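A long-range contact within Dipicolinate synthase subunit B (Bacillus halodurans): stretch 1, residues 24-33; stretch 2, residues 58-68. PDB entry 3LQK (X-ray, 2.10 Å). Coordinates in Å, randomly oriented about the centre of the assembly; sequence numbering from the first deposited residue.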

# COMPACT_ATOMS: atom_id res chain seq x y z
N VAL A 24 -31.16 7.34 2.68
CA VAL A 24 -30.67 7.31 4.07
C VAL A 24 -31.51 8.12 5.05
O VAL A 24 -31.49 7.81 6.20
CB VAL A 24 -29.17 7.71 4.21
CG1 VAL A 24 -28.30 6.77 3.42
CG2 VAL A 24 -28.95 9.21 3.71
N LEU A 25 -32.26 9.16 4.63
CA LEU A 25 -33.02 9.99 5.62
C LEU A 25 -34.05 9.18 6.42
O LEU A 25 -34.23 9.42 7.60
CB LEU A 25 -33.70 11.20 4.95
CG LEU A 25 -32.65 12.25 4.47
CD1 LEU A 25 -33.32 13.41 3.73
CD2 LEU A 25 -31.81 12.74 5.64
N PRO A 26 -34.71 8.20 5.78
CA PRO A 26 -35.60 7.34 6.56
C PRO A 26 -34.84 6.57 7.66
O PRO A 26 -35.43 6.24 8.72
CB PRO A 26 -36.18 6.38 5.50
CG PRO A 26 -36.08 7.16 4.19
CD PRO A 26 -34.82 7.95 4.34
N GLN A 27 -33.55 6.29 7.42
CA GLN A 27 -32.76 5.60 8.46
C GLN A 27 -32.36 6.57 9.57
O GLN A 27 -32.34 6.20 10.76
CB GLN A 27 -31.54 4.92 7.87
CG GLN A 27 -31.85 3.89 6.83
CD GLN A 27 -32.91 2.91 7.31
OE1 GLN A 27 -32.89 2.44 8.46
NE2 GLN A 27 -33.85 2.63 6.44
N MSE A 28 -32.08 7.82 9.18
CA MSE A 28 -31.85 8.86 10.20
C MSE A 28 -33.09 8.99 11.12
O MSE A 28 -32.99 9.12 12.34
CB MSE A 28 -31.53 10.19 9.52
CG MSE A 28 -31.11 11.25 10.49
SE MSE A 28 -30.90 13.03 9.74
CE MSE A 28 -29.37 12.67 8.57
N GLU A 29 -34.26 8.97 10.49
CA GLU A 29 -35.50 9.07 11.21
C GLU A 29 -35.72 7.87 12.16
O GLU A 29 -36.09 8.07 13.33
CB GLU A 29 -36.66 9.27 10.21
CG GLU A 29 -38.05 8.93 10.84
CD GLU A 29 -38.54 9.96 11.85
OE1 GLU A 29 -37.96 11.07 11.87
OE2 GLU A 29 -39.55 9.67 12.60
N ARG A 30 -35.44 6.64 11.72
CA ARG A 30 -35.50 5.48 12.62
C ARG A 30 -34.59 5.61 13.83
O ARG A 30 -34.95 5.17 14.92
CB ARG A 30 -35.05 4.18 11.95
CG ARG A 30 -36.09 3.38 11.36
CD ARG A 30 -35.48 2.27 10.50
NE ARG A 30 -35.35 1.00 11.22
CZ ARG A 30 -34.65 -0.04 10.77
NH1 ARG A 30 -33.95 0.05 9.61
NH2 ARG A 30 -34.66 -1.15 11.47
N LEU A 31 -33.38 6.11 13.65
CA LEU A 31 -32.51 6.25 14.81
C LEU A 31 -33.14 7.19 15.83
O LEU A 31 -33.09 6.90 17.00
CB LEU A 31 -31.12 6.76 14.42
CG LEU A 31 -30.25 5.95 13.47
CD1 LEU A 31 -28.87 6.67 13.29
CD2 LEU A 31 -30.15 4.54 14.08
N VAL A 32 -33.71 8.31 15.39
CA VAL A 32 -34.34 9.27 16.32
C VAL A 32 -35.53 8.58 17.01
O VAL A 32 -35.75 8.72 18.20
CB VAL A 32 -34.81 10.61 15.58
CG1 VAL A 32 -35.69 11.49 16.47
CG2 VAL A 32 -33.63 11.40 15.09
N GLU A 33 -36.27 7.80 16.25
CA GLU A 33 -37.42 7.07 16.80
C GLU A 33 -37.02 6.00 17.79
O GLU A 33 -37.77 5.73 18.71
CB GLU A 33 -38.18 6.37 15.69
CG GLU A 33 -38.91 7.31 14.77
CD GLU A 33 -39.48 6.61 13.50
OE1 GLU A 33 -39.30 5.36 13.27
OE2 GLU A 33 -40.10 7.36 12.74
N GLU A 58 -34.91 20.70 -0.79
CA GLU A 58 -35.83 19.95 0.06
C GLU A 58 -35.08 19.17 1.14
O GLU A 58 -35.51 19.18 2.28
CB GLU A 58 -36.73 18.99 -0.77
N TRP A 59 -33.97 18.51 0.76
CA TRP A 59 -33.20 17.64 1.66
C TRP A 59 -32.82 18.33 2.98
O TRP A 59 -32.94 17.71 4.04
CB TRP A 59 -31.94 17.04 0.96
CG TRP A 59 -30.81 18.00 0.71
CD1 TRP A 59 -30.74 18.90 -0.28
CD2 TRP A 59 -29.63 18.17 1.49
NE1 TRP A 59 -29.60 19.66 -0.18
CE2 TRP A 59 -28.88 19.21 0.90
CE3 TRP A 59 -29.15 17.57 2.64
CZ2 TRP A 59 -27.66 19.65 1.42
CZ3 TRP A 59 -27.93 18.00 3.16
CH2 TRP A 59 -27.19 19.04 2.54
N ILE A 60 -32.43 19.60 2.94
CA ILE A 60 -32.11 20.31 4.18
C ILE A 60 -33.33 20.41 5.07
O ILE A 60 -33.25 20.07 6.25
CB ILE A 60 -31.54 21.73 3.92
CG1 ILE A 60 -30.14 21.62 3.31
CG2 ILE A 60 -31.40 22.53 5.23
CD1 ILE A 60 -29.74 22.89 2.59
N ASN A 61 -34.45 20.88 4.51
CA ASN A 61 -35.71 20.93 5.22
C ASN A 61 -36.05 19.55 5.84
O ASN A 61 -36.46 19.47 7.02
CB ASN A 61 -36.86 21.42 4.30
CG ASN A 61 -36.57 22.80 3.66
OD1 ASN A 61 -35.85 23.63 4.24
ND2 ASN A 61 -37.10 23.02 2.43
N LYS A 62 -35.89 18.48 5.05
CA LYS A 62 -36.16 17.12 5.55
C LYS A 62 -35.31 16.73 6.76
O LYS A 62 -35.82 16.26 7.76
CB LYS A 62 -35.99 16.09 4.44
CG LYS A 62 -36.97 16.30 3.23
CD LYS A 62 -37.30 15.01 2.47
CE LYS A 62 -38.47 15.26 1.49
NZ LYS A 62 -38.49 14.26 0.38
N ILE A 63 -34.01 17.03 6.71
CA ILE A 63 -33.15 16.82 7.90
C ILE A 63 -33.71 17.57 9.10
O ILE A 63 -33.82 17.02 10.21
CB ILE A 63 -31.69 17.22 7.60
CG1 ILE A 63 -31.12 16.28 6.53
CG2 ILE A 63 -30.83 17.18 8.83
CD1 ILE A 63 -29.80 16.72 5.99
N LYS A 64 -34.10 18.83 8.87
CA LYS A 64 -34.60 19.70 9.96
C LYS A 64 -35.92 19.23 10.56
O LYS A 64 -36.18 19.51 11.71
CB LYS A 64 -34.67 21.16 9.53
CG LYS A 64 -33.25 21.82 9.52
CD LYS A 64 -33.35 23.28 9.00
CE LYS A 64 -32.16 24.22 9.47
NZ LYS A 64 -32.71 25.56 10.06
N GLN A 65 -36.68 18.45 9.80
CA GLN A 65 -37.91 17.81 10.26
C GLN A 65 -37.62 16.54 11.06
O GLN A 65 -38.47 16.12 11.80
CB GLN A 65 -38.82 17.37 9.09
CG GLN A 65 -39.66 18.46 8.46
CD GLN A 65 -40.29 18.06 7.07
OE1 GLN A 65 -40.09 16.93 6.50
NE2 GLN A 65 -41.01 19.01 6.51
N ILE A 66 -36.47 15.90 10.85
CA ILE A 66 -36.09 14.69 11.56
C ILE A 66 -35.42 15.00 12.90
O ILE A 66 -35.72 14.35 13.91
CB ILE A 66 -35.20 13.78 10.65
CG1 ILE A 66 -36.05 13.23 9.49
CG2 ILE A 66 -34.61 12.64 11.46
CD1 ILE A 66 -35.24 12.70 8.27
N THR A 67 -34.52 15.98 12.92
CA THR A 67 -33.73 16.28 14.10
C THR A 67 -33.49 17.80 14.24
O THR A 67 -33.32 18.53 13.26
CB THR A 67 -32.38 15.52 14.08
OG1 THR A 67 -31.62 15.91 15.21
CG2 THR A 67 -31.58 15.77 12.79
N GLU A 68 -33.51 18.26 15.48
CA GLU A 68 -33.28 19.68 15.81
C GLU A 68 -31.79 19.94 16.13
O GLU A 68 -31.39 21.09 16.34
CB GLU A 68 -34.16 20.07 17.01
O HOH W 1 -38.05 12.59 14.25

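Two nearly parallel helices pack here through apolar side chains, with no direct hydrogen bond between them and a single water joining them at the edge of the contact. Helix 25-33 and helix 58-66 run in the same direction at 13°, and their axes come within 10.0 Å. The backbones are nearest at Glu29 and Ile66, whose CA atoms lie 5.7 Å apart. Each helix spends its backbone polar groups largely on its own i to i+4 ladder, as in Glu29 N to Leu25 O (2.9 Å), and no direct hydrogen bond crosses between the stretches; most of the contact is apolar packing.

Ile66 is the centre of the contact and has the largest area covered. Its side chain is a knob in a hole formed by Leu25, Met28, Glu29 and Val32, residues from successive turns of the first helix. Ile66 CD1 reaches Leu25, 3.5 Å from its O and 4.0 Å from its CB, while Ile66 CG2 lies 3.9 Å from Met28 CG, 3.7 Å from Glu29 CA and 4.0 Å from Val32 CG2.

About a turn before Ile66 on the second helix, Lys62 and Ile63 meet Leu25, whose CA-to-CB bond points toward that helix: Leu25 CD2 meets Ile63 CG1 at 3.7 Å, and Leu25 CD1 meets Lys62 CB at 3.8 Å. Lys62 thus offers its aliphatic base to the contact while the end of its side chain leads away. The selenium of Met28, a selenomethionine, lies 4.2 Å from both Ile63 CG2 and Thr67 CG2, extending the apolar layer past the end of the helix.

At the more open edge, water 1 donates to Glu29 OE1 (2.8 Å) and to Ile66 O (2.9 Å), so that it bridges the Glu29 side chain and the Ile66 carbonyl, each of which accepts a hydrogen bond from it.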